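Local coordinates for alginate biosynthesis protein AlgX (Pseudomonas aeruginosa, PDB 4KNC) that takes part in the O-acetylation of the exopolysaccharide alginate and protects the polymer from degradation as it crosses the periplasm, at residues E80-Y85 with I126-F131; V84-T88 with Y114-I118; E137-Y143 with H154-S159; Y144-D148 with T209-D213; K178-E182 with E216-G221. All coordinates share one frame; numbering follows the deposited sequence.

Contact 1: residues E80-Y85 with I126-F131; sequences ELVVVY and IWTPDF
W127 pairs with strand 80-85 through two backbone bonds. Its N donates to L81 O at 3.0 Å, and its O accepts from V83 N at 3.0 Å. V82 sits between these bonds, and its CA lies 3.1 Å from W127 O, a CA-H...O contact. This is a single bridge at the outer edge of the parallel sheet of the SGNH hydrolase-like domain. The indole adds a third bond: W127 NE1 donates to E80 OE1 at 3.0 Å. The oxygen lies in the ring plane, but the N-H arrives from above the carboxylate plane. The E80 chain bends at chi2 (-81°), which brings OE1 to the indole edge. On one side of the bridge, I126 CG2 packs on V83 CG2 and I126 CD1 meets L81 CD2. On the other, V82 CG1 rests against P129 CD. F131 CZ touches V84 CG1 at 3.8 Å, the two side chains crossing at about a right angle. Past the bridge the backbones diverge. A water links them there, donating to V83 O and P129 O and accepting from Y85 N. Strand 293-298 pairs with the other edge of 80-85. Helix 107-123 packs on T128 and Y85, and helix 153-169 on V84, P129 and F131.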
# COMPACT_ATOMS: atom_id res chain seq x y z
N GLU A 80 16.67 0.64 1.25
CA GLU A 80 16.24 1.30 2.48
C GLU A 80 14.75 1.57 2.37
O GLU A 80 14.26 1.96 1.30
CB GLU A 80 16.98 2.64 2.66
CG GLU A 80 18.48 2.53 2.80
CD GLU A 80 18.90 2.16 4.21
OE1 GLU A 80 18.11 2.36 5.16
OE2 GLU A 80 20.02 1.66 4.37
N LEU A 81 14.02 1.38 3.46
CA LEU A 81 12.57 1.58 3.45
C LEU A 81 12.14 2.87 4.17
O LEU A 81 12.53 3.12 5.31
CB LEU A 81 11.85 0.36 4.05
CG LEU A 81 10.32 0.39 4.02
CD1 LEU A 81 9.81 0.43 2.59
CD2 LEU A 81 9.75 -0.82 4.74
N VAL A 82 11.33 3.68 3.49
CA VAL A 82 10.71 4.85 4.08
C VAL A 82 9.20 4.63 4.10
O VAL A 82 8.61 4.33 3.06
CB VAL A 82 11.03 6.12 3.26
CG1 VAL A 82 10.22 7.31 3.77
CG2 VAL A 82 12.52 6.42 3.30
N VAL A 83 8.57 4.76 5.27
CA VAL A 83 7.11 4.66 5.34
C VAL A 83 6.46 6.03 5.53
O VAL A 83 6.82 6.80 6.44
CB VAL A 83 6.60 3.62 6.40
CG1 VAL A 83 5.15 3.89 6.78
CG2 VAL A 83 6.73 2.18 5.89
N VAL A 84 5.52 6.35 4.65
CA VAL A 84 4.71 7.55 4.79
C VAL A 84 3.37 7.14 5.40
O VAL A 84 2.52 6.57 4.72
CB VAL A 84 4.52 8.25 3.46
CG1 VAL A 84 3.43 9.32 3.57
CG2 VAL A 84 5.87 8.87 3.01
N TYR A 85 3.22 7.41 6.69
CA TYR A 85 2.05 7.00 7.45
C TYR A 85 1.11 8.19 7.48
O TYR A 85 1.22 9.05 8.36
CB TYR A 85 2.50 6.64 8.86
CG TYR A 85 1.53 5.83 9.73
CD1 TYR A 85 0.94 4.65 9.27
CD2 TYR A 85 1.25 6.23 11.04
CE1 TYR A 85 0.09 3.90 10.08
CE2 TYR A 85 0.40 5.49 11.86
CZ TYR A 85 -0.17 4.33 11.37
OH TYR A 85 -1.01 3.62 12.19
N ILE A 126 12.84 1.31 10.10
CA ILE A 126 12.18 1.98 8.99
C ILE A 126 12.29 3.50 9.13
O ILE A 126 11.97 4.06 10.18
CB ILE A 126 10.69 1.57 8.91
CG1 ILE A 126 10.58 0.06 8.62
CG2 ILE A 126 9.94 2.43 7.86
CD1 ILE A 126 9.14 -0.47 8.56
N TRP A 127 12.74 4.16 8.07
CA TRP A 127 12.82 5.61 8.07
C TRP A 127 11.41 6.16 7.98
O TRP A 127 10.68 5.82 7.05
CB TRP A 127 13.65 6.09 6.87
CG TRP A 127 15.11 5.71 6.98
CD1 TRP A 127 15.71 4.60 6.46
CD2 TRP A 127 16.14 6.45 7.67
NE1 TRP A 127 17.05 4.60 6.77
CE2 TRP A 127 17.34 5.71 7.52
CE3 TRP A 127 16.16 7.64 8.40
CZ2 TRP A 127 18.55 6.14 8.07
CZ3 TRP A 127 17.37 8.06 8.95
CH2 TRP A 127 18.55 7.31 8.77
N THR A 128 11.04 7.01 8.93
CA THR A 128 9.64 7.42 9.02
C THR A 128 9.44 8.91 9.26
O THR A 128 9.60 9.37 10.38
CB THR A 128 8.94 6.66 10.14
OG1 THR A 128 9.33 5.29 10.07
CG2 THR A 128 7.43 6.80 9.98
N PRO A 129 9.07 9.65 8.21
CA PRO A 129 8.84 11.09 8.40
C PRO A 129 7.80 11.36 9.47
O PRO A 129 6.80 10.63 9.62
CB PRO A 129 8.34 11.54 7.02
CG PRO A 129 8.96 10.57 6.08
CD PRO A 129 8.97 9.26 6.80
N ASP A 130 8.05 12.42 10.24
CA ASP A 130 7.15 12.83 11.31
C ASP A 130 6.32 14.01 10.85
O ASP A 130 6.85 15.10 10.65
CB ASP A 130 8.00 13.23 12.52
CG ASP A 130 7.17 13.66 13.71
OD1 ASP A 130 5.94 13.77 13.59
OD2 ASP A 130 7.77 13.90 14.78
N PHE A 131 5.02 13.79 10.68
CA PHE A 131 4.12 14.83 10.17
C PHE A 131 3.49 15.66 11.27
O PHE A 131 2.71 16.57 10.99
CB PHE A 131 3.01 14.21 9.27
CG PHE A 131 3.55 13.49 8.06
CD1 PHE A 131 4.26 14.17 7.09
CD2 PHE A 131 3.37 12.11 7.92
CE1 PHE A 131 4.78 13.51 5.97
CE2 PHE A 131 3.89 11.45 6.81
CZ PHE A 131 4.59 12.15 5.83
O HOH W 1 5.59 8.62 7.94

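Contact 2: residues V84-T88 with Y114-I118; sequences VYQPT and YLATI
Y114 and Y85 both hold CG anti to the backbone N, at chi1 -179° and -164°. This helps pack helix 107-123 on the end of edge strand 80-85 of the SGNH hydrolase-like parallel sheet: the Y114 ring reaches the strand and the Y85 ring reaches back. The two side chains run antiparallel past one another. Their rings are near parallel, with planes 24° apart, but the centroids are 5.4 Å apart and the overlap is slight. The nearest ring atoms are Y85 CD2 and Y114 CE2, at 3.4 Å. At its far end Y114 OH donates to Y85 O at 2.5 Å, a short bond. The carbonyl oxygen lies at the edge of the Y114 ring, in its plane. That bond satisfies the buried carbonyl of Y85. P87 packs beside the same hydroxyl, with CB 4.0 Å from Y114 OH. One turn along the helix, T117 turns its methyl to the Y85 ring, and CG2 lies 3.5 Å from Y85 CE2. T117 OG1 bonds instead to N113 O. I118 CD1 lies beside Y85 CD2 at 4.0 Å. Q86 points its CB away from the helix, and its NE2 bonds to N244; its side chain is about 6 Å from that of H150, the inferred proton acceptor. Strand 293-298 continues the sheet beside V84 and Q86, helix 89-93 follows T88, and F121 of helix 107-123 meets the Y85 ring edge-to-face.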
# COMPACT_ATOMS: atom_id res chain seq x y z
N VAL A 84 5.52 6.35 4.65
CA VAL A 84 4.71 7.55 4.79
C VAL A 84 3.37 7.14 5.40
O VAL A 84 2.52 6.57 4.72
CB VAL A 84 4.52 8.25 3.46
CG1 VAL A 84 3.43 9.32 3.57
CG2 VAL A 84 5.87 8.87 3.01
N TYR A 85 3.22 7.41 6.69
CA TYR A 85 2.05 7.00 7.45
C TYR A 85 1.11 8.19 7.48
O TYR A 85 1.22 9.05 8.36
CB TYR A 85 2.50 6.64 8.86
CG TYR A 85 1.53 5.83 9.73
CD1 TYR A 85 0.94 4.65 9.27
CD2 TYR A 85 1.25 6.23 11.04
CE1 TYR A 85 0.09 3.90 10.08
CE2 TYR A 85 0.40 5.49 11.86
CZ TYR A 85 -0.17 4.33 11.37
OH TYR A 85 -1.01 3.62 12.19
N GLN A 86 0.22 8.27 6.50
CA GLN A 86 -0.61 9.47 6.31
C GLN A 86 -1.45 9.75 7.56
O GLN A 86 -2.16 8.88 8.06
CB GLN A 86 -1.51 9.31 5.08
CG GLN A 86 -2.05 10.64 4.54
CD GLN A 86 -3.15 10.45 3.48
OE1 GLN A 86 -3.89 9.46 3.51
NE2 GLN A 86 -3.25 11.39 2.54
N PRO A 87 -1.33 10.96 8.11
CA PRO A 87 -2.05 11.26 9.36
C PRO A 87 -3.56 11.47 9.14
O PRO A 87 -4.01 11.69 8.02
CB PRO A 87 -1.38 12.55 9.84
CG PRO A 87 -0.85 13.19 8.57
CD PRO A 87 -0.41 12.04 7.70
N THR A 88 -4.33 11.40 10.21
CA THR A 88 -5.79 11.48 10.06
C THR A 88 -6.28 12.90 9.77
O THR A 88 -5.57 13.89 10.02
CB THR A 88 -6.53 10.87 11.27
OG1 THR A 88 -6.09 11.51 12.48
CG2 THR A 88 -6.25 9.36 11.37
N TYR A 114 -0.42 8.17 17.82
CA TYR A 114 0.19 8.29 16.50
C TYR A 114 1.72 8.39 16.61
O TYR A 114 2.46 7.62 15.96
CB TYR A 114 -0.38 9.51 15.77
CG TYR A 114 0.18 9.70 14.38
CD1 TYR A 114 1.32 10.46 14.17
CD2 TYR A 114 -0.43 9.11 13.27
CE1 TYR A 114 1.85 10.64 12.89
CE2 TYR A 114 0.09 9.28 11.98
CZ TYR A 114 1.23 10.05 11.80
OH TYR A 114 1.76 10.22 10.54
N LEU A 115 2.21 9.31 17.44
CA LEU A 115 3.66 9.50 17.58
C LEU A 115 4.37 8.24 18.09
O LEU A 115 5.46 7.89 17.61
CB LEU A 115 3.96 10.68 18.51
CG LEU A 115 3.68 12.04 17.89
CD1 LEU A 115 3.75 13.11 18.95
CD2 LEU A 115 4.67 12.32 16.75
N ALA A 116 3.73 7.57 19.05
CA ALA A 116 4.22 6.28 19.53
C ALA A 116 4.35 5.26 18.38
O ALA A 116 5.33 4.51 18.31
CB ALA A 116 3.30 5.73 20.63
N THR A 117 3.37 5.26 17.48
CA THR A 117 3.40 4.37 16.32
C THR A 117 4.55 4.68 15.35
O THR A 117 5.24 3.78 14.86
CB THR A 117 2.04 4.41 15.56
OG1 THR A 117 1.02 3.92 16.43
CG2 THR A 117 2.08 3.57 14.30
N ILE A 118 4.74 5.97 15.08
CA ILE A 118 5.90 6.44 14.34
C ILE A 118 7.22 5.92 14.94
O ILE A 118 8.11 5.42 14.22
CB ILE A 118 5.94 7.99 14.34
CG1 ILE A 118 4.74 8.56 13.58
CG2 ILE A 118 7.24 8.50 13.76
CD1 ILE A 118 4.60 8.02 12.16

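Contact 3: residues E137-Y143 with H154-S159; sequences EKEEHAY and HGARRS
Y143 and G155 bring the loop 137-143 and helix 153-169 together, their CA atoms 3.9 Å apart. The side-chain motif is a salt-bridge network of E137, E139 and R158, set in the SGNH hydrolase-like domain. Both terminal nitrogens of R158 converge on H141 O, NH1 at 2.8 Å and NH2 at 3.2 Å. The carbonyl oxygen lies in the guanidinium plane. NH1 also bonds E137 OE1 at 3.0 Å, with that oxygen tilted out of the plane. E139 lies over one guanidinium face, its CG above the centre and its carboxylate stacked 16° from parallel. Its ion pair with R158 is long; E139 OE1 lies well off the guanidinium plane, so this pairing is of charge alone. A water links E137 OE1 to R158 NE. E137 OE2 takes the N-H of Y143 on its syn lone pair and also bonds N93 ND2. Thus one carboxylate ties the loop to itself, to helix 153-169 and to N93 of helix 89-93. The bend of R158 at chi3 (-75°) turns the guanidinium to the loop. Beside it, the H141 and H154 rings form an offset stack, centroids 3.9 Å apart and planes at 11°. H141 CB also lies over the H154 ring face in a CH-pi contact. G155 has no side chain, so the Y143 ring can lie directly on the helix backbone, with G155 CA 4.0 Å from the ring centroid. Y143 OH donates to S159 OG at 2.8 Å, and S159 OG in turn donates a hydrogen bond to G155 O at 2.7 Å.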
# COMPACT_ATOMS: atom_id res chain seq x y z
N GLU A 137 -3.50 22.23 12.09
CA GLU A 137 -2.99 23.29 11.24
C GLU A 137 -3.92 24.50 11.21
O GLU A 137 -5.13 24.37 11.42
CB GLU A 137 -2.82 22.78 9.81
CG GLU A 137 -4.17 22.66 9.08
CD GLU A 137 -4.03 22.28 7.61
OE1 GLU A 137 -2.92 21.89 7.17
OE2 GLU A 137 -5.05 22.38 6.90
N LYS A 138 -3.35 25.66 10.93
CA LYS A 138 -4.13 26.80 10.46
C LYS A 138 -3.51 27.30 9.16
O LYS A 138 -2.47 27.96 9.16
CB LYS A 138 -4.20 27.91 11.50
CG LYS A 138 -5.00 27.53 12.74
N GLU A 139 -4.14 26.94 8.05
CA GLU A 139 -3.61 27.20 6.72
C GLU A 139 -4.75 27.70 5.87
O GLU A 139 -5.89 27.33 6.10
CB GLU A 139 -3.12 25.89 6.10
CG GLU A 139 -1.90 25.31 6.79
CD GLU A 139 -0.64 26.09 6.50
OE1 GLU A 139 -0.60 26.82 5.48
OE2 GLU A 139 0.33 25.96 7.28
N GLU A 140 -4.44 28.52 4.87
CA GLU A 140 -5.48 28.99 3.96
C GLU A 140 -5.91 27.88 3.01
O GLU A 140 -7.10 27.74 2.72
CB GLU A 140 -4.99 30.19 3.19
CG GLU A 140 -4.91 31.42 4.05
CD GLU A 140 -6.28 31.94 4.45
OE1 GLU A 140 -7.21 31.91 3.61
OE2 GLU A 140 -6.44 32.37 5.62
N HIS A 141 -4.95 27.11 2.53
CA HIS A 141 -5.23 25.94 1.71
C HIS A 141 -5.24 24.69 2.58
O HIS A 141 -4.19 24.15 2.91
CB HIS A 141 -4.19 25.81 0.60
CG HIS A 141 -4.20 26.94 -0.37
ND1 HIS A 141 -3.09 27.73 -0.62
CD2 HIS A 141 -5.18 27.43 -1.16
CE1 HIS A 141 -3.39 28.64 -1.52
NE2 HIS A 141 -4.65 28.48 -1.87
N ALA A 142 -6.44 24.25 2.95
CA ALA A 142 -6.60 23.12 3.86
C ALA A 142 -5.85 21.87 3.38
O ALA A 142 -5.84 21.57 2.19
CB ALA A 142 -8.09 22.81 4.02
N TYR A 143 -5.24 21.16 4.32
CA TYR A 143 -4.49 19.94 4.00
C TYR A 143 -5.41 18.92 3.28
O TYR A 143 -5.04 18.37 2.23
CB TYR A 143 -3.92 19.36 5.30
CG TYR A 143 -3.04 18.13 5.20
CD1 TYR A 143 -3.58 16.86 5.02
CD2 TYR A 143 -1.65 18.23 5.37
CE1 TYR A 143 -2.78 15.74 4.95
CE2 TYR A 143 -0.84 17.10 5.32
CZ TYR A 143 -1.42 15.86 5.10
OH TYR A 143 -0.63 14.71 5.04
N HIS A 154 -2.06 20.83 -2.01
CA HIS A 154 -1.33 21.57 -0.97
C HIS A 154 -0.93 20.68 0.22
O HIS A 154 0.20 20.75 0.72
CB HIS A 154 -2.12 22.80 -0.51
CG HIS A 154 -2.02 23.97 -1.45
ND1 HIS A 154 -0.93 24.82 -1.46
CD2 HIS A 154 -2.86 24.43 -2.40
CE1 HIS A 154 -1.10 25.74 -2.39
NE2 HIS A 154 -2.27 25.53 -2.97
N GLY A 155 -1.85 19.82 0.66
CA GLY A 155 -1.56 18.85 1.71
C GLY A 155 -0.43 17.91 1.32
O GLY A 155 0.49 17.65 2.11
N ALA A 156 -0.51 17.40 0.09
CA ALA A 156 0.53 16.52 -0.45
C ALA A 156 1.88 17.25 -0.51
O ALA A 156 2.92 16.64 -0.31
CB ALA A 156 0.14 16.02 -1.84
N ARG A 157 1.85 18.54 -0.81
CA ARG A 157 3.06 19.34 -0.95
C ARG A 157 3.75 19.54 0.41
O ARG A 157 4.96 19.29 0.55
CB ARG A 157 2.72 20.70 -1.60
CG ARG A 157 3.92 21.65 -1.69
CD ARG A 157 3.53 23.00 -2.34
NE ARG A 157 4.63 23.96 -2.29
CZ ARG A 157 4.94 24.67 -1.21
NH1 ARG A 157 4.23 24.52 -0.10
NH2 ARG A 157 5.97 25.52 -1.24
N ARG A 158 2.97 19.96 1.40
CA ARG A 158 3.51 20.16 2.75
C ARG A 158 4.01 18.83 3.30
O ARG A 158 4.98 18.80 4.07
CB ARG A 158 2.47 20.78 3.70
CG ARG A 158 2.03 22.20 3.31
CD ARG A 158 1.32 22.97 4.44
NE ARG A 158 -0.07 22.54 4.67
CZ ARG A 158 -1.14 23.00 4.01
NH1 ARG A 158 -2.35 22.54 4.30
NH2 ARG A 158 -1.00 23.90 3.05
N SER A 159 3.36 17.74 2.93
CA SER A 159 3.83 16.43 3.37
C SER A 159 5.16 16.06 2.70
O SER A 159 6.10 15.53 3.33
CB SER A 159 2.78 15.36 3.05
OG SER A 159 1.56 15.69 3.69
O HOH W 2 -0.32 21.53 7.55

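Contact 4: residues Y144-D148 with T209-D213; sequences YFKGD and TQYVD
K146 N donates to Q210 OE1 at 2.9 Å, and this oxygen is the focus of the contact. The donor is tilted 25° from the carbonyl plane. The same oxygen sits at the edge of the F145 ring, in its plane, 3.4 Å from F145 CD1. The amide stands almost perpendicular to the ring, 82° between planes. F145 also meets V212, with CE1 3.8 Å from V212 CG2. This is the tight side: the F145 ring is buried, with V212, and L189 and K191 of the neighbouring strand, against it. V212 places CG2 between its backbone N and carbonyl carbon, which brings that methyl to the ring. The other side is looser and is finished by water. One water donates to Y144 O at 2.8 Å and accepts from Q210 NE2 at 3.2 Å. A second donates to Q210 OE1 and accepts from G147 N at 2.9 Å. The K146 aliphatic chain runs extended past the amide, with CG 3.7 Å from Q210 CD. Its NZ leaves the contact to form a salt bridge with D43. The segment 144-148 holds D148, an inferred active-site residue, whose OD2 bonds ND1 of H150, the inferred proton acceptor, consistent with a Ser-His-Asp triad. The F145 side chain is itself about 4 Å from that of H150. Strand 180-191 pairs with strand 210-220, while P153 of helix 153-169 packs on V212.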
# COMPACT_ATOMS: atom_id res chain seq x y z
N TYR A 144 -6.60 18.72 3.83
CA TYR A 144 -7.58 17.76 3.29
C TYR A 144 -8.75 18.39 2.54
O TYR A 144 -9.15 19.51 2.84
CB TYR A 144 -8.16 16.90 4.42
CG TYR A 144 -7.32 15.69 4.75
CD1 TYR A 144 -7.31 14.58 3.92
CD2 TYR A 144 -6.53 15.65 5.91
CE1 TYR A 144 -6.55 13.46 4.21
CE2 TYR A 144 -5.75 14.53 6.22
CZ TYR A 144 -5.77 13.44 5.35
OH TYR A 144 -5.02 12.32 5.61
N PHE A 145 -9.32 17.66 1.58
CA PHE A 145 -10.61 18.05 1.01
C PHE A 145 -11.67 18.06 2.12
O PHE A 145 -11.58 17.29 3.09
CB PHE A 145 -11.04 17.13 -0.14
CG PHE A 145 -10.28 17.35 -1.43
CD1 PHE A 145 -10.63 18.38 -2.30
CD2 PHE A 145 -9.21 16.53 -1.78
CE1 PHE A 145 -9.92 18.59 -3.49
CE2 PHE A 145 -8.51 16.71 -2.96
CZ PHE A 145 -8.87 17.75 -3.82
N LYS A 146 -12.66 18.94 1.97
CA LYS A 146 -13.78 19.10 2.90
C LYS A 146 -14.57 17.84 3.18
O LYS A 146 -14.95 17.58 4.32
CB LYS A 146 -14.76 20.16 2.38
CG LYS A 146 -14.19 21.57 2.36
CD LYS A 146 -15.20 22.57 1.79
CE LYS A 146 -14.74 23.99 1.99
NZ LYS A 146 -15.77 24.94 1.48
N GLY A 147 -14.83 17.07 2.13
CA GLY A 147 -15.70 15.91 2.25
C GLY A 147 -15.13 14.70 1.53
O GLY A 147 -15.86 13.94 0.90
N ASP A 148 -13.81 14.53 1.62
CA ASP A 148 -13.13 13.44 0.93
C ASP A 148 -11.96 12.94 1.77
O ASP A 148 -11.51 13.63 2.68
CB ASP A 148 -12.65 13.90 -0.46
CG ASP A 148 -12.25 12.73 -1.35
OD1 ASP A 148 -13.15 11.98 -1.81
OD2 ASP A 148 -11.04 12.57 -1.61
N THR A 209 -19.14 20.77 -5.38
CA THR A 209 -17.88 20.26 -5.89
C THR A 209 -16.77 21.25 -5.56
O THR A 209 -16.93 22.46 -5.76
CB THR A 209 -17.93 20.12 -7.41
OG1 THR A 209 -18.98 19.23 -7.76
CG2 THR A 209 -16.60 19.59 -7.96
N GLN A 210 -15.66 20.75 -5.04
CA GLN A 210 -14.50 21.59 -4.75
C GLN A 210 -13.57 21.72 -5.94
O GLN A 210 -13.34 20.76 -6.68
CB GLN A 210 -13.71 21.02 -3.57
CG GLN A 210 -14.12 21.55 -2.22
CD GLN A 210 -13.08 21.22 -1.15
OE1 GLN A 210 -13.04 20.12 -0.61
NE2 GLN A 210 -12.22 22.20 -0.84
N TYR A 211 -13.01 22.91 -6.13
CA TYR A 211 -12.03 23.14 -7.17
C TYR A 211 -10.78 23.70 -6.53
O TYR A 211 -10.82 24.79 -5.98
CB TYR A 211 -12.57 24.14 -8.20
CG TYR A 211 -13.58 23.51 -9.12
CD1 TYR A 211 -14.91 23.39 -8.74
CD2 TYR A 211 -13.21 23.02 -10.36
CE1 TYR A 211 -15.84 22.80 -9.59
CE2 TYR A 211 -14.13 22.42 -11.20
CZ TYR A 211 -15.44 22.32 -10.82
OH TYR A 211 -16.34 21.73 -11.67
N VAL A 212 -9.69 22.94 -6.58
CA VAL A 212 -8.42 23.39 -6.00
C VAL A 212 -7.34 23.46 -7.07
O VAL A 212 -7.53 22.98 -8.19
CB VAL A 212 -7.94 22.44 -4.87
CG1 VAL A 212 -8.96 22.42 -3.74
CG2 VAL A 212 -7.72 21.02 -5.41
N ASP A 213 -6.20 24.05 -6.70
CA ASP A 213 -5.05 24.16 -7.60
C ASP A 213 -4.47 22.79 -7.96
O ASP A 213 -4.18 21.98 -7.08
CB ASP A 213 -3.96 25.00 -6.94
CG ASP A 213 -4.40 26.43 -6.69
OD1 ASP A 213 -5.19 26.96 -7.51
OD2 ASP A 213 -3.94 27.02 -5.68
O HOH W 3 -10.24 21.72 1.58
O HOH W 4 -14.59 17.72 -0.68

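Contact 5: residues K178-E182 with E216-G221; sequences KKQFE and ETEPVG
Strands 180-191 and 210-220 form a two-stranded antiparallel sheet, and F181 and P219 face each other near one end of it. E182 and E218 are a hydrogen-bonded pair. E182 N donates to E218 O at 2.9 Å, and E218 N returns a bond to E182 O at 3.0 Å. F181 and P219 form the non-hydrogen-bonded pair next to it, CA atoms 4.4 Å apart; at such a position neither backbone N is directed at the partner strand, so proline fits without costing a bond. Farther on, V220 N donates to Q180 O at 2.9 Å. A water then bridges the two backbones, accepting from Q180 N and donating to V220 O. This sheet is separate from the central parallel sheet of the SGNH hydrolase-like domain. On one face, F181 CB meets T217 CG2 at 3.5 Å and F181 CD2 lies 4.2 Å from P219 CD. E256 of helix 251-259 touches both F181 and T217, and T217 OG1 bonds S183 and N250. On the other, V220 packs against exposed E182. The E182 chain, extended beyond CG (chi2 176°), crosses the valine at about a right angle. V220 CG2 is 3.6 Å from E182 CG, and Q180 CB touches the same methyl.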
# COMPACT_ATOMS: atom_id res chain seq x y z
N LYS A 178 21.22 13.88 -9.01
CA LYS A 178 20.48 15.07 -8.61
C LYS A 178 20.05 15.87 -9.84
O LYS A 178 20.79 15.95 -10.82
CB LYS A 178 21.32 15.93 -7.67
CG LYS A 178 21.81 15.20 -6.43
CD LYS A 178 20.68 14.43 -5.77
CE LYS A 178 21.09 13.87 -4.42
NZ LYS A 178 21.95 12.68 -4.56
N LYS A 179 18.85 16.43 -9.78
CA LYS A 179 18.33 17.28 -10.86
C LYS A 179 17.56 18.43 -10.23
O LYS A 179 17.27 18.41 -9.04
CB LYS A 179 17.37 16.49 -11.76
CG LYS A 179 17.86 15.12 -12.18
CD LYS A 179 16.72 14.22 -12.62
CE LYS A 179 16.21 14.57 -14.01
NZ LYS A 179 16.54 13.49 -14.97
N GLN A 180 17.23 19.44 -11.02
CA GLN A 180 16.37 20.50 -10.53
C GLN A 180 14.97 20.29 -11.06
O GLN A 180 14.77 20.11 -12.26
CB GLN A 180 16.86 21.86 -11.01
CG GLN A 180 18.34 22.08 -10.84
CD GLN A 180 18.85 23.20 -11.74
OE1 GLN A 180 18.10 24.12 -12.07
NE2 GLN A 180 20.11 23.11 -12.15
N PHE A 181 13.99 20.33 -10.16
CA PHE A 181 12.60 20.27 -10.60
C PHE A 181 11.86 21.54 -10.24
O PHE A 181 12.16 22.19 -9.24
CB PHE A 181 11.89 19.09 -9.98
CG PHE A 181 12.50 17.77 -10.31
CD1 PHE A 181 13.51 17.24 -9.53
CD2 PHE A 181 12.05 17.04 -11.41
CE1 PHE A 181 14.07 16.00 -9.83
CE2 PHE A 181 12.60 15.81 -11.71
CZ PHE A 181 13.62 15.29 -10.92
N GLU A 182 10.88 21.89 -11.07
CA GLU A 182 9.98 22.99 -10.77
C GLU A 182 8.52 22.55 -10.90
O GLU A 182 8.15 21.85 -11.86
CB GLU A 182 10.24 24.17 -11.70
CG GLU A 182 11.58 24.83 -11.47
CD GLU A 182 11.84 25.94 -12.47
OE1 GLU A 182 10.94 26.20 -13.30
OE2 GLU A 182 12.94 26.54 -12.42
N GLU A 216 1.78 20.25 -11.61
CA GLU A 216 2.69 19.28 -12.23
C GLU A 216 4.16 19.70 -12.04
O GLU A 216 4.46 20.89 -11.84
CB GLU A 216 2.37 19.10 -13.71
CG GLU A 216 1.00 18.45 -13.93
CD GLU A 216 0.69 18.21 -15.38
OE1 GLU A 216 1.46 18.69 -16.25
OE2 GLU A 216 -0.33 17.54 -15.66
N THR A 217 5.05 18.72 -12.08
CA THR A 217 6.47 18.96 -11.84
C THR A 217 7.30 18.52 -13.04
O THR A 217 7.06 17.45 -13.60
CB THR A 217 6.95 18.21 -10.59
OG1 THR A 217 6.16 18.60 -9.45
CG2 THR A 217 8.42 18.49 -10.33
N GLU A 218 8.24 19.36 -13.44
CA GLU A 218 9.11 19.08 -14.58
C GLU A 218 10.58 19.33 -14.23
O GLU A 218 10.91 20.21 -13.42
CB GLU A 218 8.75 19.95 -15.79
CG GLU A 218 7.31 19.84 -16.26
CD GLU A 218 7.01 18.50 -16.92
OE1 GLU A 218 5.89 17.98 -16.73
OE2 GLU A 218 7.89 17.98 -17.65
N PRO A 219 11.48 18.54 -14.83
CA PRO A 219 12.90 18.87 -14.72
C PRO A 219 13.21 20.15 -15.48
O PRO A 219 12.63 20.39 -16.54
CB PRO A 219 13.60 17.67 -15.37
CG PRO A 219 12.54 17.00 -16.22
CD PRO A 219 11.24 17.26 -15.53
N VAL A 220 14.09 20.97 -14.93
CA VAL A 220 14.55 22.18 -15.60
C VAL A 220 16.07 22.26 -15.59
O VAL A 220 16.73 21.46 -14.92
CB VAL A 220 13.97 23.45 -14.94
CG1 VAL A 220 12.50 23.58 -15.26
CG2 VAL A 220 14.21 23.41 -13.43
N GLY A 221 16.62 23.20 -16.34
CA GLY A 221 18.06 23.43 -16.33
C GLY A 221 18.89 22.50 -17.20
O GLY A 221 18.38 21.89 -18.13
O HOH W 5 17.98 19.37 -14.08

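Contacts 1 and 2 are buried and share strand 80-85; F131 of one packs on Y114 and P87 of the other. Contact 1 uses backbone pairing and apolar packing, contact 2 aromatic rings and one tyrosine hydroxyl. Contacts 3 and 4 are partly buried and rely more on polar side chains: charges and stacked histidines in contact 3, a glutamine with waters in contact 4. They meet where D213 packs near H154. Y144 of contact 4 reaches back to P87 of contact 2. Contact 5 lies at the surface, about 27 Å from contact 4 between centres, yet both use strand 210-220. It is held mainly by backbone bonds.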